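Local structure of SusD homolog (Bacteroides thetaiotaomicron VPI-5482, 3IV0) at residues S32-T37 / V94-A98; V139-G143 / W459-I463; E237-N241 / Y367-L371; F123-F129 / R199-V205; I55-S59 / V333-K339. The protein is of unknown function but, as a SusD-family protein of the outer membrane, probably binds glycans for import, as its relatives do. All coordinates share one frame. Residue numbers count along the deposited sequence, not the author numbering.

Helix 117-142 serves twice: its N-terminal half makes interaction 4 and its C-terminal end interaction 2, with centres about 25 Å apart. Interaction 1 joins helix 19-39 to helix 93-108; its centre is about 16 Å from those of interactions 2 and 4. Interactions 3 and 4 touch through an R202-E237 salt bridge. Interaction 5 lies farthest out, its centre about 41 Å from that of interaction 4. Interactions 2 and 5 reach from the first third of the chain to later parts; interaction 3 joins two later helices. Interaction 5 alternates along the chain with 1, 2 and 3; 4 is nested inside 5 and 3 inside 2, so the fold is one interlocked unit.

Interaction 1 of 5, residues S32-T37 / V94-A98; sequences SFRNAT and VFYTA
This is a buried helix-helix contact between helix 19-39 and helix 93-108 in the N-terminal part of the fold. Segments 32-37 and 94-98 are helical and nearly antiparallel, at 166°, with axes approaching to 8.1 Å. The register sets the CA atoms of S32 and A98, and those of A36 and V94, 5.3 Å apart. Small residues permit this spacing: S32, A36 and A98 all direct CB toward the other helix. V94, in the t rotamer, brings CG1 to 3.3 Å from S32 O and 3.7 Å from A36 CB. F95, chi1 m, leaves its backbone sideways, yet its ring swings in so that A36 CB lies 3.5 Å from the ring centroid, almost on the normal, a CH-pi contact. The F33 ring, chi1 t, meets F95 obliquely, CE1 to CE1 being 3.9 Å, with the planes at 70°. T37, chi1 p, turns OG1 back to its own helix, donating to F33 O at 2.8 Å where the helix widens into a pi-type turn. Beyond the pair, F33 packs edge-to-face on F137 of helix 117-142 and F95 on F43. Small interface residues let antiparallel helices pack closely, as in helical bundles, here within the TPR-related SusD fold.

Interaction 2 of 5, residues V139-G143 / W459-I463; sequences VRAFG and WTWPI
Backbone polar bonds anchor loop 459-463 to the C-terminal end of helix 117-142. F142 is the last helical residue, and G143 leaves the helix with phi/psi of 88/-133, a conformation that a CB would obstruct; T460 CG2 would also crowd it. The CA atoms of F142 and T460 approach to 4.9 Å. W461, in an extended conformation, donates N to A141 O at 2.7 Å and 175°, while T460 CA adds a CA-H...O contact to the same A141 O at 3.4 Å. One water donates to both R140 O and W459 O, 2.8 Å from each. R140 O and A141 O lie in the last turn, where no further helical NH follows to pair with them. The indole edge of W459, chi1 p, lies against carbonyl oxygens, CZ3 being 3.3 Å from R140 O. Apolar contacts come from F142, chi1 m, whose ring meets W461 CB at 3.8 Å from CE1 and I463 CG1 at 3.7 Å from CD1, and from W461 CD1, 4.0 Å from A141 CB. Outside, N477 ND2 bonds to F142 O and W461 O. The contact ties a helix C-terminus of the SusD-like N-terminal region to a loop of the C-terminal SusD family region.

Interaction 3 of 5, residues E237-N241 / Y367-L371; sequences ELERN and YAGAL
Y367, L238 and E239 carry most of this contact between the C-terminal region of helix 224-238 and the first turn of helix 367-381. Y367, with chi1 t, extends its ring across the gap and donates OH to E239 OE2 at 2.5 Å. E239, chi1 and chi2 both m, leaves the backbone sideways and curls its carboxylate back to meet it. L238, in the t,p rotamer, points toward the other helix and inserts CD2 between partners, 3.7 Å from A370 CB and 3.9 Å from Y367 CE1; the small A370 leaves room for this branched side chain. Backbones stay well apart, the nearest CA atoms, those of L238 and A370, being 8.5 Å from each other. A type I turn runs from L238 to N241. N241, chi1 p, donates ND2 to L238 O at 2.8 Å, and a water accepts from N241 ND2 at 2.9 Å while donating to Y367 OH at 2.7 Å. R394 of helix 385-398 forms a salt bridge with E239 and a hydrogen bond with Y367 OH. Helix 385-398 also packs on L371, and L238 rests on I206 of helix 202-219, placing the contact where these four helices converge.

Interaction 4 of 5, residues F123-F129 / R199-V205; sequences FKAEAIF and RASRGSV
A capping box starts helix 202-219, and the residues leading into it dock against the N-terminal half of helix 117-142. S201, at the N-cap with chi1 p, accepts from S204 N through OG at 3.2 Å, and S204, chi1 m, accepts from S201 N through OG at 2.9 Å. Serine suits both positions because a short hydroxyl reaches the backbone NH groups. Segment 123-129 is helical throughout, whereas R199 and A200 are extended; the CA atoms of E126 and A200 lie 5.8 Å apart and those of F129 and V205 6.7 Å. A two-pronged salt bridge dominates one end: R199 NE donates to E126 OE1 at 2.7 Å and R199 NH2 to E126 OE2 at 3.0 Å. R199 reaches it by folding through m at chi1, chi2 and chi3, while E126 takes chi1 m and chi2 t. Neither charge is left to this pair alone, since E126 OE1 also accepts from Y30 OH and R199 NH2 pairs with E23, both in helix 19-39. At the other end F129, chi1 t, sets CD2 3.5 Å from A200 CB and CD1 3.9 Å from V205 CG2, and S204 CB makes an off-centre CH-pi contact 4.1 Å from its ring centroid. S204 OG additionally bonds to L265 O. The capping box is a standard helix N-terminus motif, here packed against helix 117-142 within the helical SusD fold.

Interaction 5 of 5, residues I55-S59 / V333-K339; sequences ITAYS and VSSSAPK
Y58 dominates this partly buried contact, in which loop 333-339 runs along the edge of its ring and past its hydroxyl near the protein's edge. Its chi1 is m and chi2 -86°; CB leaves sideways, but the long side chain reaches the loop, and its phenol accepts from K339 N at 3.0 Å through OH. A tyrosine suits this site because its flat ring packs along the loop while its hydroxyl accepts from a backbone NH. CE1 is 3.5 Å from S334 O, and OH approaches P338 CA to 3.4 Å. V333, chi1 t, adds the second large share of buried surface and sets CG1 3.3 Å from CG2 of T56, itself chi1 m with CB toward the loop. K339, chi1 p, extends through t,t,t so that its amine leads away to the carbonyls of S330 and I328. The loop takes a type I turn from S334 to A337, with A337 N donating to S334 O at 2.9 Å; S335, chi1 p, points away from Y58. Two waters complete the fit: one accepts from Y58 OH at 2.6 Å and donates to A337 O at 2.7 Å, the other donates to Y58 O at 2.6 Å and accepts from S335 N at 3.0 Å. Strand 55-57 pairs antiparallel with strand 300-302; the tyrosine side chain just after it thus fastens a peripheral, water-bridged beta-turn loop to this small two-stranded sheet.

Interaction 1 of 5, residues S32-T37 / V94-A98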
# COMPACT_ATOMS: atom_id res chain seq x y z
N SER A 32 4.01 8.98 -12.62
CA SER A 32 2.79 9.59 -12.14
C SER A 32 2.24 8.87 -10.91
O SER A 32 1.80 9.54 -9.98
CB SER A 32 1.70 9.67 -13.22
OG SER A 32 2.08 10.61 -14.23
N PHE A 33 2.31 7.55 -10.88
CA PHE A 33 1.85 6.82 -9.70
C PHE A 33 2.72 7.20 -8.51
O PHE A 33 2.21 7.40 -7.40
CB PHE A 33 1.92 5.33 -9.95
CG PHE A 33 1.34 4.52 -8.84
CD1 PHE A 33 -0.03 4.32 -8.74
CD2 PHE A 33 2.15 3.97 -7.89
CE1 PHE A 33 -0.56 3.56 -7.70
CE2 PHE A 33 1.61 3.22 -6.85
CZ PHE A 33 0.26 3.03 -6.77
N ARG A 34 4.02 7.32 -8.69
CA ARG A 34 4.92 7.74 -7.64
C ARG A 34 4.55 9.14 -7.17
O ARG A 34 4.57 9.44 -5.97
CB ARG A 34 6.35 7.70 -8.13
CG ARG A 34 7.34 8.31 -7.15
CD ARG A 34 8.75 8.01 -7.54
NE ARG A 34 9.06 8.48 -8.88
CZ ARG A 34 10.09 8.04 -9.59
NH1 ARG A 34 10.92 7.14 -9.11
NH2 ARG A 34 10.29 8.55 -10.82
N ASN A 35 4.29 10.06 -8.10
CA ASN A 35 3.87 11.41 -7.71
C ASN A 35 2.61 11.42 -6.88
O ASN A 35 2.52 12.19 -5.91
CB ASN A 35 3.73 12.29 -8.95
CG ASN A 35 5.05 12.75 -9.50
OD1 ASN A 35 6.04 12.80 -8.80
ND2 ASN A 35 5.05 13.11 -10.79
N ALA A 36 1.63 10.59 -7.27
CA ALA A 36 0.34 10.56 -6.58
C ALA A 36 0.45 10.01 -5.17
O ALA A 36 -0.38 10.36 -4.31
CB ALA A 36 -0.61 9.71 -7.36
N THR A 37 1.40 9.13 -4.93
CA THR A 37 1.47 8.39 -3.66
C THR A 37 2.51 8.88 -2.68
O THR A 37 2.28 8.80 -1.47
CB THR A 37 1.75 6.90 -3.95
OG1 THR A 37 2.89 6.80 -4.78
CG2 THR A 37 0.55 6.21 -4.60
N VAL A 94 -3.73 13.15 -10.18
CA VAL A 94 -2.47 12.56 -10.58
C VAL A 94 -2.61 11.07 -10.85
O VAL A 94 -2.04 10.55 -11.80
CB VAL A 94 -1.38 12.83 -9.56
CG1 VAL A 94 -0.04 12.22 -10.04
CG2 VAL A 94 -1.23 14.36 -9.34
N PHE A 95 -3.43 10.37 -10.07
CA PHE A 95 -3.74 8.97 -10.41
C PHE A 95 -4.39 8.89 -11.78
O PHE A 95 -4.09 7.96 -12.56
CB PHE A 95 -4.69 8.35 -9.37
CG PHE A 95 -4.04 8.07 -8.04
CD1 PHE A 95 -3.15 7.01 -7.90
CD2 PHE A 95 -4.38 8.80 -6.91
CE1 PHE A 95 -2.58 6.75 -6.67
CE2 PHE A 95 -3.80 8.52 -5.70
CZ PHE A 95 -2.95 7.50 -5.59
N TYR A 96 -5.32 9.81 -12.09
CA TYR A 96 -5.92 9.75 -13.43
C TYR A 96 -4.93 10.11 -14.56
O TYR A 96 -5.11 9.62 -15.68
CB TYR A 96 -7.20 10.60 -13.53
CG TYR A 96 -8.40 9.87 -12.99
CD1 TYR A 96 -8.97 8.82 -13.70
CD2 TYR A 96 -8.92 10.17 -11.76
CE1 TYR A 96 -10.01 8.13 -13.19
CE2 TYR A 96 -9.98 9.49 -11.25
CZ TYR A 96 -10.53 8.48 -11.97
OH TYR A 96 -11.59 7.80 -11.40
N THR A 97 -3.89 10.86 -14.28
CA THR A 97 -2.83 11.04 -15.27
C THR A 97 -2.20 9.68 -15.60
O THR A 97 -2.00 9.37 -16.77
CB THR A 97 -1.76 12.03 -14.79
OG1 THR A 97 -2.36 13.30 -14.51
CG2 THR A 97 -0.62 12.22 -15.83
N ALA A 98 -1.87 8.88 -14.58
CA ALA A 98 -1.38 7.53 -14.78
C ALA A 98 -2.36 6.68 -15.58
O ALA A 98 -1.98 5.98 -16.52
CB ALA A 98 -1.04 6.87 -13.42

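Interaction 2 of 5, residues V139-G143 / W459-I463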
# COMPACT_ATOMS: atom_id res chain seq x y z
N VAL A 139 -10.01 3.77 -5.43
CA VAL A 139 -11.20 3.17 -4.81
C VAL A 139 -11.00 3.10 -3.30
O VAL A 139 -11.91 3.44 -2.50
CB VAL A 139 -11.49 1.78 -5.37
CG1 VAL A 139 -12.49 1.04 -4.47
CG2 VAL A 139 -12.07 1.92 -6.81
N ARG A 140 -9.85 2.63 -2.85
CA ARG A 140 -9.62 2.53 -1.42
C ARG A 140 -9.74 3.87 -0.74
O ARG A 140 -10.15 3.95 0.44
CB ARG A 140 -8.24 1.96 -1.09
CG ARG A 140 -7.97 0.54 -1.45
CD ARG A 140 -6.75 0.03 -0.72
NE ARG A 140 -5.57 0.84 -1.02
CZ ARG A 140 -4.35 0.52 -0.59
NH1 ARG A 140 -4.11 -0.64 0.02
NH2 ARG A 140 -3.34 1.34 -0.82
N ALA A 141 -9.31 4.95 -1.38
CA ALA A 141 -9.37 6.27 -0.79
C ALA A 141 -10.71 6.94 -0.92
O ALA A 141 -11.17 7.61 0.01
CB ALA A 141 -8.26 7.19 -1.38
N PHE A 142 -11.37 6.78 -2.06
CA PHE A 142 -12.51 7.61 -2.39
C PHE A 142 -13.82 6.87 -2.54
O PHE A 142 -14.88 7.52 -2.61
CB PHE A 142 -12.24 8.43 -3.67
CG PHE A 142 -11.10 9.41 -3.54
CD1 PHE A 142 -11.26 10.59 -2.83
CD2 PHE A 142 -9.87 9.17 -4.14
CE1 PHE A 142 -10.22 11.47 -2.70
CE2 PHE A 142 -8.84 10.05 -3.99
CZ PHE A 142 -9.02 11.21 -3.29
N GLY A 143 -13.79 5.54 -2.64
CA GLY A 143 -15.05 4.83 -2.90
C GLY A 143 -15.31 4.70 -4.38
O GLY A 143 -14.43 4.36 -5.17
N TRP A 459 -15.45 6.13 5.87
CA TRP A 459 -14.11 5.56 5.62
C TRP A 459 -13.43 6.20 4.39
O TRP A 459 -12.24 5.98 4.19
CB TRP A 459 -14.20 4.04 5.45
CG TRP A 459 -15.03 3.61 4.32
CD1 TRP A 459 -16.33 3.31 4.35
CD2 TRP A 459 -14.62 3.41 2.94
NE1 TRP A 459 -16.78 2.94 3.11
CE2 TRP A 459 -15.74 2.99 2.22
CE3 TRP A 459 -13.41 3.55 2.25
CZ2 TRP A 459 -15.70 2.69 0.84
CZ3 TRP A 459 -13.37 3.22 0.93
CH2 TRP A 459 -14.50 2.84 0.23
N THR A 460 -14.17 6.97 3.60
CA THR A 460 -13.59 7.61 2.40
C THR A 460 -12.93 8.94 2.76
O THR A 460 -13.20 9.50 3.81
CB THR A 460 -14.64 7.90 1.33
OG1 THR A 460 -15.57 8.89 1.83
CG2 THR A 460 -15.34 6.60 0.90
N TRP A 461 -12.04 9.41 1.88
CA TRP A 461 -11.58 10.78 1.86
C TRP A 461 -12.63 11.70 1.25
O TRP A 461 -13.31 11.32 0.34
CB TRP A 461 -10.27 10.89 1.04
CG TRP A 461 -9.08 10.40 1.76
CD1 TRP A 461 -8.78 9.11 2.05
CD2 TRP A 461 -8.05 11.20 2.38
NE1 TRP A 461 -7.61 9.04 2.75
CE2 TRP A 461 -7.14 10.31 2.97
CE3 TRP A 461 -7.78 12.57 2.43
CZ2 TRP A 461 -6.02 10.74 3.67
CZ3 TRP A 461 -6.69 13.01 3.10
CH2 TRP A 461 -5.82 12.10 3.72
N PRO A 462 -12.69 12.96 1.73
CA PRO A 462 -13.44 13.95 0.99
C PRO A 462 -12.89 14.07 -0.42
O PRO A 462 -11.69 13.90 -0.61
CB PRO A 462 -13.19 15.25 1.76
CG PRO A 462 -12.76 14.81 3.15
CD PRO A 462 -12.03 13.53 2.91
N ILE A 463 -13.76 14.37 -1.37
CA ILE A 463 -13.37 14.67 -2.75
C ILE A 463 -13.25 16.19 -2.87
O ILE A 463 -14.21 16.91 -2.62
CB ILE A 463 -14.39 14.11 -3.72
CG1 ILE A 463 -14.31 12.58 -3.71
CG2 ILE A 463 -14.15 14.65 -5.16
CD1 ILE A 463 -15.47 11.88 -4.42
O HOH W 1 -9.89 5.59 2.67

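Interaction 3 of 5, residues E237-N241 / Y367-L371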
# COMPACT_ATOMS: atom_id res chain seq x y z
N GLU A 237 -0.87 -20.09 -6.65
CA GLU A 237 -0.04 -19.64 -7.76
C GLU A 237 1.21 -18.91 -7.29
O GLU A 237 2.31 -19.16 -7.81
CB GLU A 237 -0.84 -18.76 -8.72
CG GLU A 237 -0.04 -18.19 -9.90
CD GLU A 237 0.48 -19.24 -10.83
OE1 GLU A 237 -0.04 -20.37 -10.85
OE2 GLU A 237 1.43 -18.94 -11.57
N LEU A 238 1.07 -18.03 -6.30
CA LEU A 238 2.23 -17.35 -5.72
C LEU A 238 3.30 -18.35 -5.32
O LEU A 238 4.50 -18.13 -5.52
CB LEU A 238 1.79 -16.55 -4.52
CG LEU A 238 2.90 -15.80 -3.79
CD1 LEU A 238 3.48 -14.74 -4.68
CD2 LEU A 238 2.35 -15.24 -2.47
N GLU A 239 2.88 -19.47 -4.75
CA GLU A 239 3.81 -20.45 -4.22
C GLU A 239 4.40 -21.36 -5.29
O GLU A 239 5.17 -22.27 -4.97
CB GLU A 239 3.12 -21.26 -3.13
CG GLU A 239 2.92 -20.44 -1.86
CD GLU A 239 4.23 -19.88 -1.35
OE1 GLU A 239 4.95 -20.59 -0.61
OE2 GLU A 239 4.58 -18.75 -1.73
N ARG A 240 4.10 -21.08 -6.55
CA ARG A 240 4.80 -21.71 -7.69
C ARG A 240 5.99 -20.87 -8.19
O ARG A 240 6.59 -21.14 -9.24
CB ARG A 240 3.81 -21.95 -8.84
CG ARG A 240 2.71 -22.93 -8.46
CD ARG A 240 1.71 -23.19 -9.58
NE ARG A 240 0.67 -24.05 -9.02
CZ ARG A 240 -0.60 -23.71 -8.84
NH1 ARG A 240 -1.11 -22.55 -9.27
NH2 ARG A 240 -1.40 -24.61 -8.28
N ASN A 241 6.38 -19.87 -7.42
CA ASN A 241 7.45 -18.97 -7.83
C ASN A 241 8.86 -19.61 -7.85
O ASN A 241 9.81 -18.99 -8.33
CB ASN A 241 7.46 -17.72 -6.94
CG ASN A 241 8.01 -17.97 -5.57
OD1 ASN A 241 9.25 -18.01 -5.41
ND2 ASN A 241 7.16 -18.09 -4.55
N TYR A 367 6.36 -10.14 0.20
CA TYR A 367 6.02 -11.55 0.29
C TYR A 367 5.42 -11.92 1.64
O TYR A 367 4.48 -12.70 1.69
CB TYR A 367 7.24 -12.36 -0.08
CG TYR A 367 7.06 -13.85 -0.24
CD1 TYR A 367 6.05 -14.40 -1.02
CD2 TYR A 367 7.97 -14.71 0.34
CE1 TYR A 367 5.94 -15.79 -1.16
CE2 TYR A 367 7.89 -16.09 0.16
CZ TYR A 367 6.86 -16.60 -0.55
OH TYR A 367 6.78 -17.97 -0.71
N ALA A 368 5.89 -11.35 2.75
CA ALA A 368 5.30 -11.68 4.04
C ALA A 368 3.84 -11.27 4.07
O ALA A 368 2.99 -11.98 4.63
CB ALA A 368 6.05 -10.99 5.22
N GLY A 369 3.54 -10.09 3.53
CA GLY A 369 2.15 -9.63 3.44
C GLY A 369 1.28 -10.58 2.66
O GLY A 369 0.17 -10.91 3.10
N ALA A 370 1.74 -11.00 1.49
CA ALA A 370 0.98 -11.88 0.64
C ALA A 370 0.74 -13.24 1.27
O ALA A 370 -0.36 -13.76 1.19
CB ALA A 370 1.67 -12.02 -0.71
N LEU A 371 1.73 -13.74 2.00
CA LEU A 371 1.53 -15.01 2.71
C LEU A 371 0.44 -14.85 3.75
O LEU A 371 -0.32 -15.77 3.99
CB LEU A 371 2.85 -15.46 3.38
CG LEU A 371 3.95 -15.85 2.43
CD1 LEU A 371 5.22 -16.17 3.24
CD2 LEU A 371 3.53 -17.05 1.54
O HOH W 2 8.88 -18.70 -2.32

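Interaction 4 of 5, residues F123-F129 / R199-V205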
# COMPACT_ATOMS: atom_id res chain seq x y z
N PHE A 123 5.09 -4.38 -22.01
CA PHE A 123 4.74 -3.01 -21.70
C PHE A 123 3.22 -2.88 -21.58
O PHE A 123 2.71 -2.11 -20.76
CB PHE A 123 5.32 -2.04 -22.74
CG PHE A 123 6.85 -2.01 -22.80
CD1 PHE A 123 7.64 -2.62 -21.85
CD2 PHE A 123 7.47 -1.31 -23.83
CE1 PHE A 123 9.03 -2.57 -21.95
CE2 PHE A 123 8.86 -1.26 -23.93
CZ PHE A 123 9.63 -1.87 -23.01
N LYS A 124 2.49 -3.62 -22.41
CA LYS A 124 1.05 -3.63 -22.30
C LYS A 124 0.68 -4.19 -20.93
O LYS A 124 -0.20 -3.64 -20.25
CB LYS A 124 0.41 -4.47 -23.39
CG LYS A 124 0.44 -3.84 -24.79
CD LYS A 124 -0.20 -4.81 -25.80
CE LYS A 124 -0.19 -4.31 -27.21
NZ LYS A 124 -0.58 -5.46 -28.11
N ALA A 125 1.27 -5.32 -20.55
CA ALA A 125 0.96 -5.95 -19.24
C ALA A 125 1.27 -5.01 -18.09
O ALA A 125 0.46 -4.89 -17.14
CB ALA A 125 1.73 -7.22 -19.08
N GLU A 126 2.39 -4.31 -18.15
CA GLU A 126 2.73 -3.35 -17.13
C GLU A 126 1.77 -2.19 -17.07
O GLU A 126 1.38 -1.73 -15.97
CB GLU A 126 4.16 -2.83 -17.35
CG GLU A 126 5.24 -3.83 -17.15
CD GLU A 126 6.59 -3.19 -17.24
OE1 GLU A 126 6.90 -2.33 -16.41
OE2 GLU A 126 7.36 -3.50 -18.18
N ALA A 127 1.31 -1.71 -18.22
CA ALA A 127 0.36 -0.63 -18.26
C ALA A 127 -0.98 -1.07 -17.68
O ALA A 127 -1.62 -0.29 -16.95
CB ALA A 127 0.18 -0.12 -19.72
N ILE A 128 -1.43 -2.28 -18.00
CA ILE A 128 -2.67 -2.80 -17.41
C ILE A 128 -2.50 -2.93 -15.90
O ILE A 128 -3.42 -2.56 -15.14
CB ILE A 128 -3.02 -4.14 -18.01
CG1 ILE A 128 -3.46 -3.94 -19.46
CG2 ILE A 128 -4.17 -4.82 -17.21
CD1 ILE A 128 -3.38 -5.21 -20.32
N PHE A 129 -1.37 -3.43 -15.44
CA PHE A 129 -1.11 -3.50 -14.02
C PHE A 129 -1.19 -2.13 -13.35
O PHE A 129 -1.86 -1.95 -12.32
CB PHE A 129 0.23 -4.17 -13.71
CG PHE A 129 0.59 -4.12 -12.24
CD1 PHE A 129 -0.01 -4.99 -11.34
CD2 PHE A 129 1.46 -3.16 -11.76
CE1 PHE A 129 0.28 -4.92 -9.99
CE2 PHE A 129 1.74 -3.09 -10.40
CZ PHE A 129 1.16 -3.99 -9.52
N ARG A 199 9.49 -2.58 -11.36
CA ARG A 199 8.71 -2.84 -12.56
C ARG A 199 7.82 -4.03 -12.25
O ARG A 199 8.23 -4.98 -11.59
CB ARG A 199 9.66 -3.15 -13.74
CG ARG A 199 10.54 -1.96 -14.14
CD ARG A 199 9.80 -0.88 -14.91
NE ARG A 199 9.39 -1.29 -16.25
CZ ARG A 199 10.17 -1.22 -17.33
NH1 ARG A 199 11.38 -0.72 -17.29
NH2 ARG A 199 9.67 -1.68 -18.47
N ALA A 200 6.57 -3.96 -12.69
CA ALA A 200 5.63 -5.01 -12.37
C ALA A 200 6.13 -6.39 -12.78
O ALA A 200 6.58 -6.59 -13.92
CB ALA A 200 4.27 -4.73 -13.07
N SER A 201 6.02 -7.36 -11.87
CA SER A 201 6.31 -8.76 -12.11
C SER A 201 5.03 -9.57 -11.95
O SER A 201 3.97 -9.03 -11.58
CB SER A 201 7.33 -9.27 -11.10
OG SER A 201 6.73 -9.38 -9.80
N ARG A 202 5.13 -10.87 -12.16
CA ARG A 202 4.00 -11.76 -11.93
C ARG A 202 3.53 -11.64 -10.47
O ARG A 202 2.34 -11.67 -10.18
CB ARG A 202 4.37 -13.21 -12.29
CG ARG A 202 3.18 -14.19 -12.32
CD ARG A 202 3.66 -15.59 -12.76
NE ARG A 202 2.57 -16.58 -12.91
CZ ARG A 202 1.79 -16.66 -13.97
NH1 ARG A 202 1.90 -15.81 -14.96
NH2 ARG A 202 0.85 -17.59 -14.02
N GLY A 203 4.48 -11.58 -9.55
CA GLY A 203 4.17 -11.38 -8.13
C GLY A 203 3.45 -10.10 -7.81
O GLY A 203 2.54 -10.07 -6.97
N SER A 204 3.78 -9.01 -8.51
CA SER A 204 3.07 -7.76 -8.35
C SER A 204 1.57 -7.95 -8.67
O SER A 204 0.66 -7.49 -7.94
CB SER A 204 3.62 -6.71 -9.30
OG SER A 204 5.02 -6.59 -9.24
N VAL A 205 1.32 -8.60 -9.81
CA VAL A 205 -0.03 -8.88 -10.26
C VAL A 205 -0.79 -9.73 -9.26
O VAL A 205 -1.92 -9.40 -8.91
CB VAL A 205 -0.05 -9.55 -11.65
CG1 VAL A 205 -1.47 -9.96 -12.05
CG2 VAL A 205 0.58 -8.61 -12.74

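Interaction 5 of 5, residues I55-S59 / V333-K339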
# COMPACT_ATOMS: atom_id res chain seq x y z
N ILE A 55 -1.98 7.51 17.37
CA ILE A 55 -0.79 8.33 17.26
C ILE A 55 -1.06 9.72 17.81
O ILE A 55 -2.19 10.23 17.78
CB ILE A 55 -0.27 8.40 15.80
CG1 ILE A 55 -1.29 8.99 14.84
CG2 ILE A 55 0.21 7.03 15.36
CD1 ILE A 55 -0.71 9.18 13.41
N THR A 56 0.01 10.34 18.30
CA THR A 56 -0.05 11.68 18.84
C THR A 56 1.14 12.50 18.36
O THR A 56 2.25 12.00 18.37
CB THR A 56 -0.01 11.65 20.39
OG1 THR A 56 -1.07 10.82 20.87
CG2 THR A 56 -0.14 13.03 20.95
N ALA A 57 0.89 13.73 17.92
CA ALA A 57 1.95 14.66 17.51
C ALA A 57 2.73 15.17 18.70
O ALA A 57 2.14 15.44 19.73
CB ALA A 57 1.37 15.82 16.73
N TYR A 58 4.03 15.32 18.54
CA TYR A 58 4.82 15.97 19.57
C TYR A 58 4.58 17.49 19.59
O TYR A 58 4.77 18.11 20.62
CB TYR A 58 6.29 15.65 19.39
CG TYR A 58 6.64 14.25 19.82
CD1 TYR A 58 6.95 13.98 21.15
CD2 TYR A 58 6.70 13.20 18.91
CE1 TYR A 58 7.26 12.71 21.57
CE2 TYR A 58 7.02 11.92 19.31
CZ TYR A 58 7.32 11.67 20.64
OH TYR A 58 7.65 10.38 21.03
N SER A 59 4.13 18.06 18.48
CA SER A 59 3.81 19.48 18.39
C SER A 59 2.35 19.64 17.93
O SER A 59 2.05 19.37 16.78
CB SER A 59 4.78 20.16 17.40
OG SER A 59 6.11 20.26 17.92
N VAL A 333 4.05 11.38 25.66
CA VAL A 333 4.01 12.11 24.40
C VAL A 333 4.79 13.41 24.53
O VAL A 333 4.53 14.38 23.80
CB VAL A 333 2.58 12.41 23.95
CG1 VAL A 333 2.59 13.29 22.71
CG2 VAL A 333 1.85 11.12 23.68
N SER A 334 5.77 13.40 25.43
CA SER A 334 6.58 14.57 25.72
C SER A 334 7.79 14.73 24.82
O SER A 334 8.56 13.80 24.59
CB SER A 334 7.08 14.53 27.17
OG SER A 334 6.00 14.29 28.06
N SER A 335 7.92 15.95 24.29
CA SER A 335 9.15 16.49 23.75
C SER A 335 10.44 16.02 24.43
O SER A 335 11.44 15.73 23.78
CB SER A 335 9.08 18.00 23.98
OG SER A 335 8.62 18.24 25.31
N SER A 336 10.43 16.00 25.76
CA SER A 336 11.62 15.65 26.52
C SER A 336 11.94 14.15 26.51
O SER A 336 13.07 13.76 26.80
CB SER A 336 11.43 16.11 27.97
OG SER A 336 10.38 15.39 28.58
N ALA A 337 10.97 13.31 26.16
CA ALA A 337 11.18 11.87 26.19
C ALA A 337 10.61 11.25 24.93
O ALA A 337 9.63 10.52 24.99
CB ALA A 337 10.51 11.29 27.39
N PRO A 338 11.22 11.54 23.79
CA PRO A 338 10.66 11.00 22.55
C PRO A 338 10.96 9.53 22.32
O PRO A 338 11.86 8.98 22.92
CB PRO A 338 11.37 11.83 21.49
CG PRO A 338 12.69 12.15 22.08
CD PRO A 338 12.39 12.39 23.54
N LYS A 339 10.21 8.90 21.41
CA LYS A 339 10.53 7.54 21.01
C LYS A 339 10.43 7.44 19.49
O LYS A 339 9.72 8.24 18.87
CB LYS A 339 9.63 6.52 21.66
CG LYS A 339 8.19 6.67 21.36
CD LYS A 339 7.44 5.62 22.18
CE LYS A 339 5.97 5.66 21.99
NZ LYS A 339 5.30 4.53 22.74
O HOH W 3 7.36 9.87 23.59
O HOH W 4 5.68 17.37 22.93